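Local coordinates for protein glutamyl endopeptidase (Staphylococcus epidermidis, PDB 6TYA) that probably cleaves peptide bonds on the carbonyl side of glutamate and aspartate, as a secreted serine endopeptidase, at residues G156-Y161 / Y193-Y198; V40-N45 / N209-I214; S1-N6 / D162-G167. The protein carries 2 engineered substitutions. All coordinates share one frame; numbering follows the deposited sequence.

Contact 1 pairs strands 158-161 and 193-198 in the second, seven-stranded sheet of this chymotrypsin-like protease; contact 3 joins two loops at its edge, and contact 2 lies on the six-stranded barrel. Along the chain 1-6 comes first, then 40-45, then 156-161 running straight into 162-167, then 193-198 and finally 209-214. Contacts 1 and 3, with centres about 13 Å apart, touch through Asn-194, whose ND2 reaches the carbonyls of Cys-2 and Leu-163. Helix 201-210 carries the chain to contact 2, about 22 Å from contact 1 and 29 Å from contact 3 between centres. N-terminal and C-terminal parts are thus tied to different halves of the molecule.

Contact 1. Residues G156-Y161 / Y193-Y198; sequences GEELRY and YNSSVY
Neighbouring antiparallel strands of the second beta-barrel domain of a chymotrypsin-like protease meet here, 158-161 against 193-198, close to the predicted charge relay: the side chain of Val-197 comes within about 4 Å of that of Asp-94. Leu-159 with Ser-196 and Tyr-161 with Asn-194 are the hydrogen-bonded pairs, and just ahead of strand 158-161, Glu-157 O accepts from Tyr-198 N. The carbonyl of Leu-159 takes two bonds from one residue, since Ser-196 OG, 3.0 Å from Leu-159 O, joins the backbone N of Ser-196. With chi1 at 63°, that hydroxyl lies between the backbone N and carbonyl carbon of its own residue and turns back to the partner strand.

On the face of Arg-160 and Ser-195, the guanidinium of Arg-160 lies flat on the Tyr-193 ring, planes 6° apart and centres 4.5 Å apart. Its extended chain brings CD over the same ring, a CH-pi contact, while the guanidinium reaches the phenol end. Glu-158 OE2 holds the group from its edge in a salt bridge to Arg-160 NE through the anti lone pair, with a weak second bond from Arg-160 NH2 to the same oxygen; Glu-158 OE1 bonds to Tyr-186 OH. Tyr-153 adds a cation-pi contact to Arg-160.

The other face carries the Tyr-161 ring, with Asn-194 O over it toward the rim; its hydroxyl bonds to His-185 ND1. Further along that face, Leu-159 CD1 packs 3.6 Å from Tyr-198 CD1, while Gly-156 O meets the edge of the Tyr-198 ring in plane, 3.4 Å from CD2.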
ATOM      1  N   GLY A 156      13.696   8.384  11.515  1.00 13.56           N
ATOM      2  CA  GLY A 156      14.315   7.217  10.903  1.00 14.47           C
ATOM      3  C   GLY A 156      13.416   6.666   9.814  1.00 14.02           C
ATOM      4  O   GLY A 156      13.050   7.367   8.869  1.00 16.77           O
ATOM      5  N   GLU A 157      13.006   5.404   9.945  1.00 16.52           N
ATOM      6  CA  GLU A 157      12.133   4.778   8.961  1.00 16.08           C
ATOM      7  C   GLU A 157      10.661   4.782   9.381  1.00 16.29           C
ATOM      8  O   GLU A 157       9.882   3.953   8.905  1.00 13.38           O
ATOM      9  CB  GLU A 157      12.604   3.352   8.672  1.00 13.83           C
ATOM     10  CG  GLU A 157      14.016   3.300   8.127  1.00 19.43           C
ATOM     11  CD  GLU A 157      14.587   1.889   8.045  1.00 27.23           C
ATOM     12  OE1 GLU A 157      15.698   1.740   7.482  1.00 23.31           O
ATOM     13  OE2 GLU A 157      13.909   0.955   8.525  1.00 18.59           O
ATOM     14  N   GLU A 158      10.256   5.706  10.242  1.00 13.64           N
ATOM     15  CA  GLU A 158       8.889   5.759  10.733  1.00 12.71           C
ATOM     16  C   GLU A 158       8.289   7.119  10.445  1.00 13.44           C
ATOM     17  O   GLU A 158       8.913   8.149  10.721  1.00 14.77           O
ATOM     18  CB  GLU A 158       8.825   5.491  12.236  1.00 12.89           C
ATOM     19  CG  GLU A 158       7.421   5.656  12.807  1.00 16.70           C
ATOM     20  CD  GLU A 158       6.996   4.483  13.667  1.00 19.10           C
ATOM     21  OE1 GLU A 158       7.146   3.326  13.205  1.00 21.22           O
ATOM     22  OE2 GLU A 158       6.531   4.719  14.810  1.00 17.00           O
ATOM     23  N   LEU A 159       7.084   7.117   9.888  1.00 13.02           N
ATOM     24  CA  LEU A 159       6.289   8.324   9.743  1.00 12.84           C
ATOM     25  C   LEU A 159       4.922   8.064  10.362  1.00 15.22           C
ATOM     26  O   LEU A 159       4.261   7.077  10.019  1.00 11.12           O
ATOM     27  CB  LEU A 159       6.154   8.740   8.272  1.00 11.47           C
ATOM     28  CG  LEU A 159       5.488  10.112   8.074  1.00 11.85           C
ATOM     29  CD1 LEU A 159       6.059  10.859   6.883  1.00 16.68           C
ATOM     30  CD2 LEU A 159       3.984   9.979   7.910  1.00 17.70           C
ATOM     31  N   ARG A 160       4.496   8.952  11.260  1.00  9.70           N
ATOM     32  CA  ARG A 160       3.233   8.794  11.967  1.00 11.35           C
ATOM     33  C   ARG A 160       2.264   9.911  11.601  1.00 11.35           C
ATOM     34  O   ARG A 160       2.675  11.014  11.225  1.00 12.01           O
ATOM     35  CB  ARG A 160       3.459   8.779  13.479  1.00 11.48           C
ATOM     36  CG  ARG A 160       4.462   7.737  13.918  1.00 13.40           C
ATOM     37  CD  ARG A 160       4.796   7.879  15.398  1.00 14.17           C
ATOM     38  NE  ARG A 160       5.852   6.946  15.792  1.00 15.09           N
ATOM     39  CZ  ARG A 160       6.524   7.023  16.936  1.00 18.41           C
ATOM     40  NH1 ARG A 160       6.252   8.000  17.796  1.00 13.10           N
ATOM     41  NH2 ARG A 160       7.472   6.140  17.212  1.00 14.06           N
ATOM     42  N   TYR A 161       0.970   9.628  11.748  1.00 10.29           N
ATOM     43  CA  TYR A 161      -0.076  10.579  11.387  1.00 14.22           C
ATOM     44  C   TYR A 161      -1.283  10.388  12.294  1.00 12.22           C
ATOM     45  O   TYR A 161      -1.400   9.386  13.008  1.00 10.61           O
ATOM     46  CB  TYR A 161      -0.509  10.435   9.914  1.00  9.12           C
ATOM     47  CG  TYR A 161      -0.309   9.055   9.344  1.00  8.76           C
ATOM     48  CD1 TYR A 161      -1.195   8.021   9.631  1.00 10.03           C
ATOM     49  CD2 TYR A 161       0.755   8.793   8.490  1.00 12.56           C
ATOM     50  CE1 TYR A 161      -0.999   6.749   9.095  1.00 12.14           C
ATOM     51  CE2 TYR A 161       0.956   7.534   7.949  1.00 12.34           C
ATOM     52  CZ  TYR A 161       0.084   6.518   8.256  1.00  8.35           C
ATOM     53  OH  TYR A 161       0.307   5.279   7.713  1.00  9.91           O
ATOM     54  N   TYR A 193      -1.785   7.170  17.512  1.00 13.02           N
ATOM     55  CA  TYR A 193      -1.409   7.536  16.153  1.00 11.65           C
ATOM     56  C   TYR A 193      -1.412   6.278  15.306  1.00 12.73           C
ATOM     57  O   TYR A 193      -1.436   5.160  15.824  1.00 11.32           O
ATOM     58  CB  TYR A 193      -0.033   8.193  16.112  1.00 10.34           C
ATOM     59  CG  TYR A 193       1.061   7.312  16.689  1.00 14.07           C
ATOM     60  CD1 TYR A 193       1.632   6.279  15.936  1.00 10.52           C
ATOM     61  CD2 TYR A 193       1.535   7.517  17.983  1.00 15.83           C
ATOM     62  CE1 TYR A 193       2.622   5.483  16.449  1.00 12.24           C
ATOM     63  CE2 TYR A 193       2.543   6.721  18.508  1.00 15.45           C
ATOM     64  CZ  TYR A 193       3.080   5.706  17.740  1.00 16.62           C
ATOM     65  OH  TYR A 193       4.089   4.913  18.254  1.00 13.74           O
ATOM     66  N   ASN A 194      -1.342   6.476  13.998  1.00  9.64           N
ATOM     67  CA  ASN A 194      -1.063   5.403  13.063  1.00 11.51           C
ATOM     68  C   ASN A 194       0.296   5.661  12.425  1.00 13.89           C
ATOM     69  O   ASN A 194       0.825   6.776  12.469  1.00 11.59           O
ATOM     70  CB  ASN A 194      -2.186   5.287  12.024  1.00 12.04           C
ATOM     71  CG  ASN A 194      -3.451   4.641  12.612  1.00 10.78           C
ATOM     72  OD1 ASN A 194      -3.369   3.631  13.303  1.00 10.34           O
ATOM     73  ND2 ASN A 194      -4.601   5.239  12.367  1.00  9.10           N
ATOM     74  N   SER A 195       0.889   4.611  11.868  1.00 10.99           N
ATOM     75  CA  SER A 195       2.292   4.690  11.495  1.00 13.85           C
ATOM     76  C   SER A 195       2.542   3.985  10.169  1.00 12.51           C
ATOM     77  O   SER A 195       1.841   3.036   9.791  1.00 10.67           O
ATOM     78  CB  SER A 195       3.190   4.116  12.601  1.00 12.13           C
ATOM     79  OG  SER A 195       2.819   2.784  12.900  1.00 20.76           O
ATOM     80  N   SER A 196       3.547   4.484   9.459  1.00  9.56           N
ATOM     81  CA  SER A 196       3.952   3.959   8.175  1.00  7.30           C
ATOM     82  C   SER A 196       5.458   3.763   8.164  1.00 11.06           C
ATOM     83  O   SER A 196       6.191   4.355   8.963  1.00 11.12           O
ATOM     84  CB  SER A 196       3.550   4.919   7.045  1.00 13.04           C
ATOM     85  OG  SER A 196       4.218   6.166   7.197  1.00 12.73           O
ATOM     86  N   VAL A 197       5.914   2.912   7.248  1.00  8.48           N
ATOM     87  CA  VAL A 197       7.328   2.882   6.894  1.00 10.15           C
ATOM     88  C   VAL A 197       7.632   4.128   6.069  1.00 13.12           C
ATOM     89  O   VAL A 197       7.034   4.345   5.008  1.00 12.64           O
ATOM     90  CB  VAL A 197       7.680   1.609   6.117  1.00 12.17           C
ATOM     91  CG1 VAL A 197       9.154   1.617   5.751  1.00 10.34           C
ATOM     92  CG2 VAL A 197       7.311   0.342   6.925  1.00 10.65           C
ATOM     93  N   TYR A 198       8.548   4.956   6.566  1.00 10.81           N
ATOM     94  CA  TYR A 198       8.936   6.192   5.902  1.00 12.97           C
ATOM     95  C   TYR A 198       9.961   5.887   4.814  1.00 12.26           C
ATOM     96  O   TYR A 198      10.973   5.234   5.076  1.00 13.41           O
ATOM     97  CB  TYR A 198       9.512   7.161   6.940  1.00 10.72           C
ATOM     98  CG  TYR A 198       9.876   8.534   6.417  1.00 13.64           C
ATOM     99  CD1 TYR A 198       8.987   9.261   5.634  1.00 11.87           C
ATOM    100  CD2 TYR A 198      11.091   9.124   6.750  1.00 14.22           C
ATOM    101  CE1 TYR A 198       9.308  10.521   5.166  1.00 13.39           C
ATOM    102  CE2 TYR A 198      11.423  10.387   6.286  1.00 19.16           C
ATOM    103  CZ  TYR A 198      10.526  11.084   5.490  1.00 17.11           C
ATOM    104  OH  TYR A 198      10.847  12.350   5.024  1.00 17.21           O
TER

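Contact 2. Residues V40-N45 / N209-I214; sequences VVVGEN and NNIPDI
Val-42 overlaps two isoleucines with its side chain. Val-42 CG2 lies 3.6 Å from Ile-211 CD1, the two side chains crossing at about a right angle, whereas Ile-214 runs alongside Val-42 and points the same way, bringing Ile-214 CD1 to 4.1 Å from Val-42 CB. Ile-211 divides its reach between its branches. CG1, beside the backbone N at chi1 -49°, carries CD1 to the valine; Ile-211 CG2, on the other branch, rests on the backbone at 3.8 Å from Gly-43 CA, a residue with no side chain of its own. Ile-214 CG1 also sits against Val-42 O, so both isoleucines touch the main chain as well as the valine.

Val-42 and Gly-43 together face Glu-46 in a classic beta bulge, where strand 33-43 of the six-stranded barrel turns toward strand 46-49. Against it lies the chain leaving helix 201-210: Ile-211 is the first residue to depart from helical angles, and a type I turn from Ile-211 to Ile-214 is closed by Ile-214 N bonding to Ile-211 O. Ile-97 and Glu-46 also touch Ile-211, while Leu-207 and Arg-208 of the helix pack on Ile-214.

At the outer side, Asp-213 sends its carboxylate across to the backbone. Asp-213 OD2 accepts from Glu-44 N at 2.8 Å through its syn lone pair, with an angle of 148° at the hydrogen, and the same oxygen sits 3.5 Å from Gly-43 CA.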
ATOM      1  N   VAL A  40       0.512  -0.991  -3.155  1.00 10.55           N
ATOM      2  CA  VAL A  40       0.561   0.010  -4.221  1.00  9.75           C
ATOM      3  C   VAL A  40       1.535  -0.463  -5.293  1.00  8.94           C
ATOM      4  O   VAL A  40       2.658  -0.868  -4.989  1.00  8.95           O
ATOM      5  CB  VAL A  40       0.939   1.400  -3.667  1.00  7.89           C
ATOM      6  CG1 VAL A  40       2.202   1.334  -2.854  1.00  8.31           C
ATOM      7  CG2 VAL A  40       1.040   2.414  -4.785  1.00  7.61           C
ATOM      8  N   VAL A  41       1.079  -0.444  -6.548  1.00  9.28           N
ATOM      9  CA  VAL A  41       1.929  -0.804  -7.681  1.00  9.37           C
ATOM     10  C   VAL A  41       3.006   0.255  -7.879  1.00 10.64           C
ATOM     11  O   VAL A  41       2.701   1.449  -8.014  1.00 12.42           O
ATOM     12  CB  VAL A  41       1.090  -0.933  -8.960  1.00  8.90           C
ATOM     13  CG1 VAL A  41       2.008  -1.207 -10.152  1.00  8.06           C
ATOM     14  CG2 VAL A  41      -0.002  -1.987  -8.802  1.00 10.38           C
ATOM     15  N   VAL A  42       4.267  -0.174  -7.955  1.00 10.70           N
ATOM     16  CA  VAL A  42       5.366   0.781  -8.081  1.00 10.53           C
ATOM     17  C   VAL A  42       6.304   0.423  -9.226  1.00 17.40           C
ATOM     18  O   VAL A  42       7.232   1.181  -9.532  1.00 13.01           O
ATOM     19  CB  VAL A  42       6.163   0.880  -6.770  1.00  9.84           C
ATOM     20  CG1 VAL A  42       5.278   1.393  -5.671  1.00  9.93           C
ATOM     21  CG2 VAL A  42       6.731  -0.484  -6.415  1.00 13.26           C
ATOM     22  N   GLY A  43       6.098  -0.736  -9.850  1.00 15.91           N
ATOM     23  CA  GLY A  43       6.992  -1.160 -10.906  1.00 17.06           C
ATOM     24  C   GLY A  43       6.298  -2.104 -11.864  1.00 17.24           C
ATOM     25  O   GLY A  43       5.146  -2.500 -11.657  1.00 11.50           O
ATOM     26  N   GLU A  44       7.043  -2.476 -12.912  1.00 15.75           N
ATOM     27  CA  GLU A  44       6.520  -3.343 -13.970  1.00 19.17           C
ATOM     28  C   GLU A  44       5.801  -4.581 -13.425  1.00 16.44           C
ATOM     29  O   GLU A  44       4.732  -4.958 -13.921  1.00 14.48           O
ATOM     30  CB  GLU A  44       7.670  -3.761 -14.887  1.00 22.66           C
ATOM     31  CG  GLU A  44       7.269  -4.674 -16.022  1.00 25.74           C
ATOM     32  CD  GLU A  44       6.793  -3.913 -17.254  1.00 40.08           C
ATOM     33  OE1 GLU A  44       6.298  -2.768 -17.116  1.00 36.90           O
ATOM     34  OE2 GLU A  44       6.920  -4.465 -18.371  1.00 44.67           O
ATOM     35  N   ASN A  45       6.375  -5.231 -12.411  1.00 15.39           N
ATOM     36  CA  ASN A  45       5.808  -6.449 -11.838  1.00 15.56           C
ATOM     37  C   ASN A  45       5.746  -6.386 -10.316  1.00 12.88           C
ATOM     38  O   ASN A  45       5.719  -7.435  -9.666  1.00 11.71           O
ATOM     39  CB  ASN A  45       6.623  -7.682 -12.251  1.00 14.99           C
ATOM     40  CG  ASN A  45       6.605  -7.926 -13.747  1.00 15.78           C
ATOM     41  OD1 ASN A  45       7.619  -7.771 -14.429  1.00 22.14           O
ATOM     42  ND2 ASN A  45       5.458  -8.322 -14.254  1.00 12.92           N
ATOM     43  N   ASN A 209      17.248  -0.597  -6.018  1.00 22.45           N
ATOM     44  CA  ASN A 209      18.050  -1.810  -6.126  1.00 24.09           C
ATOM     45  C   ASN A 209      17.243  -2.985  -6.671  1.00 26.37           C
ATOM     46  O   ASN A 209      17.799  -3.857  -7.352  1.00 22.42           O
ATOM     47  CB  ASN A 209      18.624  -2.138  -4.748  1.00 26.04           C
ATOM     48  CG  ASN A 209      19.930  -2.873  -4.817  1.00 36.62           C
ATOM     49  OD1 ASN A 209      20.583  -2.921  -5.862  1.00 39.91           O
ATOM     50  ND2 ASN A 209      20.327  -3.458  -3.691  1.00 36.52           N
ATOM     51  N   ASN A 210      15.935  -3.028  -6.389  1.00 18.01           N
ATOM     52  CA  ASN A 210      15.108  -4.168  -6.754  1.00 17.76           C
ATOM     53  C   ASN A 210      14.073  -3.864  -7.826  1.00 16.94           C
ATOM     54  O   ASN A 210      13.477  -4.802  -8.361  1.00 15.23           O
ATOM     55  CB  ASN A 210      14.397  -4.721  -5.514  1.00 17.97           C
ATOM     56  CG  ASN A 210      15.354  -5.409  -4.559  1.00 17.95           C
ATOM     57  OD1 ASN A 210      15.742  -6.548  -4.787  1.00 17.08           O
ATOM     58  ND2 ASN A 210      15.741  -4.719  -3.489  1.00 19.38           N
ATOM     59  N   ILE A 211      13.837  -2.593  -8.137  1.00 16.52           N
ATOM     60  CA  ILE A 211      12.857  -2.149  -9.128  1.00 22.03           C
ATOM     61  C   ILE A 211      13.553  -1.074  -9.951  1.00 23.63           C
ATOM     62  O   ILE A 211      13.434   0.115  -9.632  1.00 23.42           O
ATOM     63  CB  ILE A 211      11.580  -1.603  -8.468  1.00 17.96           C
ATOM     64  CG1 ILE A 211      11.064  -2.589  -7.406  1.00 19.21           C
ATOM     65  CG2 ILE A 211      10.512  -1.310  -9.527  1.00 17.09           C
ATOM     66  CD1 ILE A 211      10.036  -2.014  -6.440  1.00 16.65           C
ATOM     67  N   PRO A 212      14.315  -1.431 -10.985  1.00 24.80           N
ATOM     68  CA  PRO A 212      15.116  -0.409 -11.681  1.00 26.02           C
ATOM     69  C   PRO A 212      14.273   0.642 -12.390  1.00 24.40           C
ATOM     70  O   PRO A 212      14.751   1.764 -12.596  1.00 24.89           O
ATOM     71  CB  PRO A 212      15.954  -1.231 -12.675  1.00 32.80           C
ATOM     72  CG  PRO A 212      15.836  -2.674 -12.214  1.00 30.28           C
ATOM     73  CD  PRO A 212      14.486  -2.774 -11.567  1.00 26.03           C
ATOM     74  N   ASP A 213      13.033   0.321 -12.753  1.00 21.73           N
ATOM     75  CA  ASP A 213      12.122   1.244 -13.417  1.00 23.38           C
ATOM     76  C   ASP A 213      11.348   2.115 -12.442  1.00 24.31           C
ATOM     77  O   ASP A 213      10.424   2.823 -12.863  1.00 22.51           O
ATOM     78  CB  ASP A 213      11.133   0.463 -14.284  1.00 24.97           C
ATOM     79  CG  ASP A 213      10.453  -0.671 -13.516  1.00 26.14           C
ATOM     80  OD1 ASP A 213      11.168  -1.434 -12.823  1.00 24.07           O
ATOM     81  OD2 ASP A 213       9.211  -0.803 -13.610  1.00 21.27           O
ATOM     82  N   ILE A 214      11.682   2.067 -11.151  1.00 23.90           N
ATOM     83  CA  ILE A 214      10.879   2.786 -10.175  1.00 20.54           C
ATOM     84  C   ILE A 214      10.930   4.283 -10.471  1.00 19.47           C
ATOM     85  O   ILE A 214      11.938   4.816 -10.958  1.00 21.34           O
ATOM     86  CB  ILE A 214      11.346   2.470  -8.743  1.00 18.14           C
ATOM     87  CG1 ILE A 214      10.286   2.890  -7.729  1.00 18.25           C
ATOM     88  CG2 ILE A 214      12.685   3.120  -8.449  1.00 18.10           C
ATOM     89  CD1 ILE A 214      10.119   1.906  -6.631  1.00 17.65           C
TER

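Contact 3. Residues S1-N6 / D162-G167; sequences SCILPN and DLSTVG. Engineered in segment 1-6: Cys-2 (natural residue Val).
Cys-2 and Thr-165 join the N-terminal segment to the loop after strand 158-161, in the second barrel domain of this chymotrypsin-like protease and beside the predicted charge relay. One pro-peptide residue is retained in this form of the enzyme, consistent with Ser-1 ahead of the engineered Cys-2, and it places the N-terminus near the predicted catalytic serine: the side chain of Ser-1 is about 4 Å from that of Ser-170. In the backbone, Thr-165 N donates to Cys-2 O at 3.1 Å, coming from above the carbonyl plane. The side chain of Cys-2 points away from this loop, into a disulfide with Cys-190 that locks the N-terminus covalently.

Side-chain hydrogen bonds add to the polar grip. Ser-164 OG works in both directions, accepting from Leu-4 N at 2.8 Å and donating to Asn-6 O at 2.7 Å. Its chi1 of -73° sets OG beside its own backbone N, where one hydroxyl serves two backbone groups around Pro-5. In its own amide plane, Asn-6 ND2 donates at 3.0 Å to Asp-162 OD1, which it meets from above the carboxylate, the two flat groups standing 83° apart; Asn-6 ND2 also reaches Val-148 O. Ser-1 OG bonds instead to His-185 NE2, while Ser-1 CB lies 3.3 Å from Thr-165 OG1.

The apolar contact is that of Ile-3 CD1, 3.5 Å from Val-166 CG2, the tips of two side chains whose CB bonds both point away from the facing segment. Leu-4 turns inward, its CD1 methyl packed on the carbonyl oxygens of Asp-162 and Leu-163.

A single water bridges the far end, accepting from Asn-6 N and donating to Asp-162 O, which lies 2.7 Å from the water oxygen.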
ATOM      1  N   SER A   1      -3.450  -0.676  13.155  1.00 23.19           N
ATOM      2  CA  SER A   1      -4.314   0.241  12.411  1.00 17.06           C
ATOM      3  C   SER A   1      -5.499   0.637  13.296  1.00 19.50           C
ATOM      4  O   SER A   1      -6.294  -0.217  13.680  1.00 16.88           O
ATOM      5  CB  SER A   1      -4.797  -0.405  11.109  1.00 18.90           C
ATOM      6  OG  SER A   1      -3.725  -0.968  10.354  1.00 22.04           O
ATOM      7  N   CYS A   2      -5.623   1.935  13.607  1.00 13.01           N
ATOM      8  CA  CYS A   2      -6.502   2.406  14.667  1.00 13.92           C
ATOM      9  C   CYS A   2      -7.437   3.499  14.173  1.00 13.60           C
ATOM     10  O   CYS A   2      -7.025   4.384  13.416  1.00 10.33           O
ATOM     11  CB  CYS A   2      -5.678   2.963  15.854  1.00 15.25           C
ATOM     12  SG  CYS A   2      -4.313   1.868  16.397  1.00 23.21           S
ATOM     13  N   ILE A   3      -8.680   3.454  14.648  1.00 12.93           N
ATOM     14  CA  ILE A   3      -9.598   4.584  14.535  1.00 18.26           C
ATOM     15  C   ILE A   3      -9.186   5.650  15.549  1.00 18.49           C
ATOM     16  O   ILE A   3      -9.152   5.394  16.759  1.00 16.33           O
ATOM     17  CB  ILE A   3     -11.050   4.147  14.766  1.00 19.26           C
ATOM     18  CG1 ILE A   3     -11.471   3.079  13.755  1.00 18.13           C
ATOM     19  CG2 ILE A   3     -11.972   5.349  14.717  1.00 19.06           C
ATOM     20  CD1 ILE A   3     -11.760   3.630  12.386  1.00 18.81           C
ATOM     21  N   LEU A   4      -8.902   6.846  15.061  1.00 15.99           N
ATOM     22  CA  LEU A   4      -8.421   7.967  15.852  1.00 17.02           C
ATOM     23  C   LEU A   4      -9.492   9.045  15.977  1.00 15.53           C
ATOM     24  O   LEU A   4     -10.533   8.978  15.314  1.00 15.00           O
ATOM     25  CB  LEU A   4      -7.152   8.540  15.208  1.00 12.75           C
ATOM     26  CG  LEU A   4      -6.003   7.529  15.156  1.00 13.31           C
ATOM     27  CD1 LEU A   4      -4.740   8.155  14.579  1.00 11.96           C
ATOM     28  CD2 LEU A   4      -5.734   6.975  16.545  1.00 15.88           C
ATOM     29  N   PRO A   5      -9.279  10.051  16.845  1.00 17.90           N
ATOM     30  CA  PRO A   5     -10.227  11.184  16.897  1.00 18.42           C
ATOM     31  C   PRO A   5     -10.527  11.785  15.532  1.00 19.52           C
ATOM     32  O   PRO A   5     -11.677  12.156  15.257  1.00 16.88           O
ATOM     33  CB  PRO A   5      -9.516  12.188  17.812  1.00 18.90           C
ATOM     34  CG  PRO A   5      -8.707  11.333  18.745  1.00 25.28           C
ATOM     35  CD  PRO A   5      -8.286  10.115  17.940  1.00 26.97           C
ATOM     36  N   ASN A   6      -9.512  11.901  14.673  1.00 17.05           N
ATOM     37  CA  ASN A   6      -9.697  12.283  13.275  1.00 14.72           C
ATOM     38  C   ASN A   6     -10.045  11.026  12.489  1.00 16.11           C
ATOM     39  O   ASN A   6      -9.190  10.171  12.237  1.00 14.24           O
ATOM     40  CB  ASN A   6      -8.440  12.955  12.738  1.00 16.47           C
ATOM     41  CG  ASN A   6      -8.494  13.172  11.238  1.00 18.93           C
ATOM     42  OD1 ASN A   6      -9.575  13.236  10.646  1.00 18.03           O
ATOM     43  ND2 ASN A   6      -7.318  13.281  10.609  1.00 15.60           N
ATOM     44  N   ASP A 162      -2.209  11.354  12.225  1.00 11.90           N
ATOM     45  CA  ASP A 162      -3.383  11.404  13.088  1.00 13.97           C
ATOM     46  C   ASP A 162      -4.664  10.893  12.427  1.00 15.14           C
ATOM     47  O   ASP A 162      -5.738  10.986  13.038  1.00 15.76           O
ATOM     48  CB  ASP A 162      -3.608  12.841  13.593  1.00 14.72           C
ATOM     49  CG  ASP A 162      -3.955  13.820  12.472  1.00 21.66           C
ATOM     50  OD1 ASP A 162      -4.391  13.395  11.375  1.00 19.17           O
ATOM     51  OD2 ASP A 162      -3.790  15.038  12.690  1.00 22.58           O
ATOM     52  N   LEU A 163      -4.587  10.364  11.208  1.00 10.89           N
ATOM     53  CA  LEU A 163      -5.767   9.934  10.467  1.00 14.23           C
ATOM     54  C   LEU A 163      -6.104   8.480  10.800  1.00 14.02           C
ATOM     55  O   LEU A 163      -5.250   7.706  11.243  1.00 12.92           O
ATOM     56  CB  LEU A 163      -5.533  10.114   8.957  1.00 11.59           C
ATOM     57  CG  LEU A 163      -4.249   9.479   8.388  1.00  9.87           C
ATOM     58  CD1 LEU A 163      -4.485   8.025   7.925  1.00  9.17           C
ATOM     59  CD2 LEU A 163      -3.615  10.339   7.267  1.00 12.36           C
ATOM     60  N   SER A 164      -7.363   8.108  10.570  1.00 11.17           N
ATOM     61  CA  SER A 164      -7.853   6.789  10.956  1.00 12.42           C
ATOM     62  C   SER A 164      -7.540   5.729   9.899  1.00 12.07           C
ATOM     63  O   SER A 164      -7.600   5.997   8.693  1.00  8.92           O
ATOM     64  CB  SER A 164      -9.363   6.830  11.209  1.00 15.13           C
ATOM     65  OG  SER A 164      -9.664   7.490  12.427  1.00 14.58           O
ATOM     66  N   THR A 165      -7.202   4.523  10.365  1.00 10.52           N
ATOM     67  CA  THR A 165      -7.085   3.326   9.536  1.00 11.52           C
ATOM     68  C   THR A 165      -7.661   2.149  10.312  1.00 14.63           C
ATOM     69  O   THR A 165      -7.937   2.251  11.507  1.00 12.06           O
ATOM     70  CB  THR A 165      -5.636   2.999   9.160  1.00 10.54           C
ATOM     71  OG1 THR A 165      -4.868   2.852  10.360  1.00 11.60           O
ATOM     72  CG2 THR A 165      -5.014   4.099   8.266  1.00 10.97           C
ATOM     73  N   VAL A 166      -7.828   1.017   9.623  1.00 12.08           N
ATOM     74  CA  VAL A 166      -8.424  -0.189  10.192  1.00 15.28           C
ATOM     75  C   VAL A 166      -7.675  -1.395   9.639  1.00 15.58           C
ATOM     76  O   VAL A 166      -7.084  -1.331   8.558  1.00 16.71           O
ATOM     77  CB  VAL A 166      -9.938  -0.275   9.862  1.00 16.81           C
ATOM     78  CG1 VAL A 166     -10.571  -1.483  10.480  1.00 24.13           C
ATOM     79  CG2 VAL A 166     -10.665   0.960  10.363  1.00 22.11           C
ATOM     80  N   GLY A 167      -7.678  -2.495  10.396  1.00 13.38           N
ATOM     81  CA  GLY A 167      -7.214  -3.766   9.867  1.00 12.15           C
ATOM     82  C   GLY A 167      -7.704  -4.000   8.448  1.00 14.97           C
ATOM     83  O   GLY A 167      -8.899  -3.866   8.159  1.00 11.75           O
TER
HETATM   84  O   HOH W   1      -6.502  11.933  15.480  1.00 19.35           O